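Local coordinates for protein phosphoglycerol transferase GacH (Streptococcus pyogenes MGAS5005, PDB 6DGM) that probably transfers sn-glycerol-1-phosphate to a streptococcal rhamnose polysaccharide, through the soluble sulfatase-like domain that makes up this chain, at residues A316-F319 against E320-S324; L333-V336 against L337-S341; K325-P328 against Y329-L332. All coordinates share one frame; numbering follows the deposited sequence.

Contact 1: residues A316-F319 against E320-S324. With CA (calcium ion), chain E.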
# COMPACT_ATOMS: atom_id res chain seq x y z
N ALA A 316 2.35 4.84 -8.82
CA ALA A 316 2.02 5.15 -10.21
C ALA A 316 0.52 5.31 -10.39
O ALA A 316 0.05 6.20 -11.11
CB ALA A 316 2.55 4.06 -11.13
N ALA A 317 -0.26 4.46 -9.72
CA ALA A 317 -1.71 4.58 -9.83
C ALA A 317 -2.21 5.86 -9.19
O ALA A 317 -3.20 6.44 -9.65
CB ALA A 317 -2.39 3.36 -9.21
N LEU A 318 -1.54 6.31 -8.13
CA LEU A 318 -1.91 7.56 -7.47
C LEU A 318 -1.66 8.75 -8.38
O LEU A 318 -2.49 9.66 -8.48
CB LEU A 318 -1.12 7.70 -6.16
CG LEU A 318 -1.11 9.08 -5.50
CD1 LEU A 318 -2.45 9.32 -4.83
CD2 LEU A 318 0.02 9.23 -4.51
N PHE A 319 -0.50 8.78 -9.03
CA PHE A 319 -0.23 9.84 -9.98
C PHE A 319 -1.27 9.86 -11.09
O PHE A 319 -1.75 10.93 -11.49
CB PHE A 319 1.16 9.68 -10.59
CG PHE A 319 2.28 10.27 -9.75
CD1 PHE A 319 2.77 9.59 -8.65
CD2 PHE A 319 2.85 11.48 -10.09
CE1 PHE A 319 3.81 10.13 -7.89
CE2 PHE A 319 3.87 12.02 -9.35
CZ PHE A 319 4.36 11.36 -8.24
N GLU A 320 -1.64 8.68 -11.61
CA GLU A 320 -2.64 8.64 -12.67
C GLU A 320 -3.99 9.12 -12.16
O GLU A 320 -4.68 9.91 -12.83
CB GLU A 320 -2.75 7.23 -13.24
CG GLU A 320 -3.69 7.15 -14.42
CD GLU A 320 -4.01 5.73 -14.80
OE1 GLU A 320 -4.24 4.89 -13.89
OE2 GLU A 320 -4.05 5.46 -16.01
N HIS A 321 -4.41 8.64 -10.99
CA HIS A 321 -5.73 8.98 -10.47
C HIS A 321 -5.86 10.48 -10.25
O HIS A 321 -6.89 11.08 -10.56
CB HIS A 321 -6.02 8.21 -9.17
CG HIS A 321 -7.37 8.49 -8.60
ND1 HIS A 321 -8.51 7.91 -9.10
CD2 HIS A 321 -7.76 9.33 -7.62
CE1 HIS A 321 -9.56 8.38 -8.44
NE2 HIS A 321 -9.13 9.23 -7.53
N THR A 322 -4.81 11.11 -9.72
CA THR A 322 -4.81 12.53 -9.46
C THR A 322 -4.35 13.37 -10.65
O THR A 322 -4.27 14.59 -10.52
CB THR A 322 -3.91 12.86 -8.26
OG1 THR A 322 -2.56 12.51 -8.55
CG2 THR A 322 -4.39 12.12 -7.03
N ASP A 323 -4.04 12.74 -11.79
CA ASP A 323 -3.60 13.46 -13.00
C ASP A 323 -2.35 14.30 -12.74
O ASP A 323 -2.22 15.43 -13.24
CB ASP A 323 -4.73 14.29 -13.60
CG ASP A 323 -4.57 14.51 -15.09
OD1 ASP A 323 -4.21 13.54 -15.79
OD2 ASP A 323 -4.83 15.64 -15.55
N SER A 324 -1.42 13.75 -11.97
CA SER A 324 -0.20 14.46 -11.58
C SER A 324 0.96 14.12 -12.51
O SER A 324 1.10 12.99 -12.97
CB SER A 324 0.18 14.10 -10.14
OG SER A 324 -0.81 14.59 -9.26
CA CA E . -5.10 13.80 -18.02
O HOH W 1 -5.11 4.95 -11.26
O HOH W 2 -5.39 16.23 -18.27
O HOH W 3 -3.37 11.83 -18.63
O HOH W 4 -6.26 13.70 -20.49
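T322 folds back on L318 at the end of helix 314-321, and the two residues form the tight part of this helix terminus. The backbone N of T322 donates to L318 O (3.0 Å) while its OG1 donates to the same oxygen (2.9 Å), the two donors coming from opposite faces of the carbonyl plane. The chi1 of 63° sets OG1 between the backbone N and the carbonyl carbon and turns it back into the preceding turn. OG1 is also an acceptor, receiving a hydrogen bond from S324 OG at 2.8 Å, and a short relay of hydroxyls thus ends on a helix carbonyl. L318 CD1 brushes T322 CG2 on the apolar flank, where both side chains rest on T264 of strand 263-269. D323 then takes a positive phi (57°), S324 N bonds to F319 O (2.9 Å), and D323 N bonds to E320 O: a Schellman motif. Beside it S324 CB packs on F319 CD2, with S324 O near the plane of the ring at its edge.

The looser, hydrated side belongs to E320 and D323, both partly exposed. A water bridges A317 O and E320 OE1, an oxygen that H306 also binds. D323 CB is directed away from residues 316-319, and its OD1 lies 2.4 Å from the calcium ion, which the backbone O of D31 and three waters also bind. D323 OD2 receives a hydrogen bond from one of those waters (2.8 Å) and another from K33 N, which limits rotation of the carboxylate. The chemistry implies that the reversal closing the helix also presents a metal ligand: hydroxyls and amides satisfy the last carbonyls inside, while the carboxylate meets calcium outside.

Contact 2: residues L333-V336 against L337-S341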
# COMPACT_ATOMS: atom_id res chain seq x y z
N LEU A 333 7.35 3.38 -13.87
CA LEU A 333 6.42 2.67 -12.99
C LEU A 333 4.99 2.72 -13.53
O LEU A 333 4.20 1.82 -13.24
CB LEU A 333 6.50 3.21 -11.57
CG LEU A 333 7.86 2.96 -10.90
CD1 LEU A 333 8.01 3.80 -9.65
CD2 LEU A 333 8.01 1.48 -10.57
N THR A 334 4.66 3.75 -14.32
CA THR A 334 3.36 3.76 -15.00
C THR A 334 3.30 2.70 -16.09
O THR A 334 2.28 2.02 -16.25
CB THR A 334 3.09 5.15 -15.57
OG1 THR A 334 3.08 6.09 -14.49
CG2 THR A 334 1.75 5.21 -16.29
N GLU A 335 4.40 2.53 -16.84
CA GLU A 335 4.49 1.43 -17.80
C GLU A 335 4.35 0.08 -17.11
O GLU A 335 3.68 -0.83 -17.62
CB GLU A 335 5.80 1.51 -18.57
CG GLU A 335 5.83 2.65 -19.57
CD GLU A 335 5.01 2.32 -20.81
OE1 GLU A 335 5.50 1.57 -21.67
OE2 GLU A 335 3.87 2.82 -20.91
N VAL A 336 4.98 -0.09 -15.95
CA VAL A 336 4.81 -1.33 -15.18
C VAL A 336 3.35 -1.52 -14.80
O VAL A 336 2.76 -2.58 -15.04
CB VAL A 336 5.73 -1.35 -13.95
CG1 VAL A 336 5.45 -2.57 -13.07
CG2 VAL A 336 7.21 -1.30 -14.39
N LEU A 337 2.75 -0.49 -14.19
CA LEU A 337 1.35 -0.57 -13.78
C LEU A 337 0.46 -1.04 -14.93
O LEU A 337 -0.36 -1.95 -14.77
CB LEU A 337 0.88 0.80 -13.27
CG LEU A 337 -0.63 1.06 -13.15
CD1 LEU A 337 -1.22 0.25 -11.99
CD2 LEU A 337 -0.88 2.56 -12.94
N ASN A 338 0.64 -0.45 -16.10
CA ASN A 338 -0.27 -0.70 -17.20
C ASN A 338 0.07 -1.93 -18.02
O ASN A 338 -0.84 -2.57 -18.56
CB ASN A 338 -0.32 0.53 -18.13
CG ASN A 338 -1.09 1.69 -17.52
OD1 ASN A 338 -2.07 1.48 -16.81
ND2 ASN A 338 -0.64 2.91 -17.80
N LYS A 339 1.35 -2.27 -18.15
CA LYS A 339 1.74 -3.28 -19.12
C LYS A 339 2.59 -4.42 -18.59
O LYS A 339 2.85 -5.36 -19.35
CB LYS A 339 2.50 -2.64 -20.29
CG LYS A 339 1.77 -1.47 -20.95
CD LYS A 339 2.64 -0.83 -22.02
CE LYS A 339 2.04 0.48 -22.51
NZ LYS A 339 2.92 1.13 -23.52
N ALA A 340 3.06 -4.37 -17.34
CA ALA A 340 4.04 -5.37 -16.93
C ALA A 340 3.89 -5.80 -15.48
O ALA A 340 4.86 -6.27 -14.88
CB ALA A 340 5.47 -4.87 -17.21
N SER A 341 2.68 -5.70 -14.91
CA SER A 341 2.54 -6.05 -13.51
C SER A 341 1.87 -7.42 -13.31
O SER A 341 1.81 -8.25 -14.23
CB SER A 341 1.79 -4.94 -12.77
OG SER A 341 1.87 -5.14 -11.37
O HOH W 5 1.49 3.41 -19.71
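From L337 N to L333 O (2.9 Å), through N338 N to T334 O and K339 N to E335 O, to A340 N on V336 O, four consecutive i to i+4 bonds carry the last turns of helix 328-339, and A340 is the first residue to leave helical angles. E335 and K339 run side by side one turn apart and form a salt bridge. K339 NZ lies 3.2 Å from E335 OE1 on its syn lone pair and makes a weak second bond to OE2 at 3.3 Å. The lysine chain is extended beyond CG, whereas the glutamate is bent at chi2 (-76°), which brings its carboxylate back alongside CE and NZ. A water donates to E335 OE2 (2.7 Å) and accepts from N338 ND2 (2.9 Å), tying a third side chain to the pair. N338 ND2 also lies against T334 CG2 at 3.6 Å, while T334 OG1 turns back to Y330 O in the preceding turn. The buried side packs on neighbouring helices: L333 on A316, L337 on A317, and V336 and A340 on I354. S341 OG, just past the helix, bonds to D313. The motif is an i to i+4 Glu-Lys salt bridge in the last turns of an alpha-helix, its partly exposed pair lying between helices 11-29 and 349-365.

Contact 3: residues K325-P328 against Y329-L332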
# COMPACT_ATOMS: atom_id res chain seq x y z
N LYS A 325 1.79 15.13 -12.77
CA LYS A 325 2.97 14.95 -13.61
C LYS A 325 3.97 14.01 -12.95
O LYS A 325 4.12 13.98 -11.72
CB LYS A 325 3.61 16.31 -13.86
CG LYS A 325 2.73 17.24 -14.69
CD LYS A 325 3.34 18.64 -14.74
CE LYS A 325 2.36 19.67 -15.31
NZ LYS A 325 2.02 19.38 -16.72
N VAL A 326 4.68 13.25 -13.79
CA VAL A 326 5.55 12.18 -13.34
C VAL A 326 7.01 12.55 -13.53
O VAL A 326 7.37 13.36 -14.39
CB VAL A 326 5.23 10.83 -14.03
CG1 VAL A 326 3.83 10.37 -13.68
CG2 VAL A 326 5.42 10.93 -15.54
N SER A 327 7.86 11.93 -12.72
CA SER A 327 9.28 11.84 -13.01
C SER A 327 9.52 10.70 -13.99
O SER A 327 8.65 9.84 -14.20
CB SER A 327 10.04 11.51 -11.73
OG SER A 327 9.54 10.29 -11.19
N PRO A 328 10.70 10.64 -14.60
CA PRO A 328 11.05 9.47 -15.41
C PRO A 328 10.87 8.16 -14.66
O PRO A 328 10.33 7.19 -15.22
CB PRO A 328 12.51 9.74 -15.78
CG PRO A 328 12.60 11.28 -15.83
CD PRO A 328 11.74 11.69 -14.66
N TYR A 329 11.29 8.11 -13.39
CA TYR A 329 11.05 6.94 -12.55
C TYR A 329 9.57 6.56 -12.53
O TYR A 329 9.22 5.40 -12.76
CB TYR A 329 11.56 7.23 -11.13
CG TYR A 329 11.45 6.08 -10.13
CD1 TYR A 329 11.95 4.82 -10.42
CD2 TYR A 329 10.90 6.28 -8.86
CE1 TYR A 329 11.87 3.78 -9.49
CE2 TYR A 329 10.82 5.25 -7.92
CZ TYR A 329 11.31 4.01 -8.25
OH TYR A 329 11.25 3.00 -7.32
N TYR A 330 8.68 7.52 -12.27
CA TYR A 330 7.25 7.20 -12.23
C TYR A 330 6.64 6.97 -13.61
O TYR A 330 5.61 6.30 -13.70
CB TYR A 330 6.46 8.21 -11.37
CG TYR A 330 6.79 8.05 -9.89
CD1 TYR A 330 6.60 6.84 -9.25
CD2 TYR A 330 7.33 9.09 -9.17
CE1 TYR A 330 6.94 6.67 -7.92
CE2 TYR A 330 7.65 8.94 -7.85
CZ TYR A 330 7.47 7.74 -7.22
OH TYR A 330 7.81 7.63 -5.90
N ALA A 331 7.29 7.46 -14.68
CA ALA A 331 6.90 7.06 -16.03
C ALA A 331 7.16 5.57 -16.25
O ALA A 331 6.30 4.84 -16.74
CB ALA A 331 7.64 7.90 -17.07
N LEU A 332 8.36 5.10 -15.88
CA LEU A 332 8.64 3.67 -15.91
C LEU A 332 7.62 2.90 -15.08
O LEU A 332 7.08 1.88 -15.52
CB LEU A 332 10.05 3.40 -15.40
CG LEU A 332 10.42 1.96 -15.03
CD1 LEU A 332 10.29 1.04 -16.22
CD2 LEU A 332 11.83 1.94 -14.48
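S327 and Y330 make the capping hydrogen bond that starts helix 328-339. S327 OG accepts from Y330 N at 3.1 Å, with an N-H...O angle of 164°; chi1 is 58°, and the hydroxyl oxygen is thereby swung over the first turn to meet the Y330 amide. The same oxygen lies 3.2 Å from Y330 CD2, obliquely to the ring. The main chain takes over at once, with A331 N bonding to S327 O (2.8 Å) and L332 N to P328 O (2.9 Å). P328, directly after the cap, has no N-H to give, and none is needed at the first position of a helix.

Apolar contacts flank these bonds. V326, the residue before the cap, sets its CB against Y330 CB at 3.9 Å, and its CG2 reaches A331 CB at 4.1 Å. V326 also touches I28 of helix 11-29, so this small cluster faces a neighbouring helix.

The rings of Y329 and Y330 meet each other and further aromatic residues. One face of the Y330 ring receives Y329 CD2, 4.0 Å above its plane and over its centre, and Y330 also stacks with F319. The Y329 ring makes an edge-to-face contact with F379, and its OH bonds to T98 O. A serine N-cap, a proline right after it, and V326 meeting A331 across the cap as a hydrophobic staple together are typical of an alpha-helix N-terminus.

All three contacts are mainly buried and lie on two consecutive helices. Contact 1 ends helix 314-321; contacts 3 and 2 begin and end helix 328-339. Partly exposed residues give contacts 1 and 2 their hydrated polar edges, whereas every touching residue of contact 3 is buried. Their chemistry follows position: a Schellman turn beside calcium, a serine cap with a staple, and a salt bridge near the helix end. The helices pack together where A316 CB meets L333 O (3.5 Å) and L337 CD2 reaches A317 N, joining contacts 1 and 2. Contacts 1 and 3 meet through F319, close to both V326 and Y330, while contacts 2 and 3 are joined by T334 OG1 bonding to Y330 O.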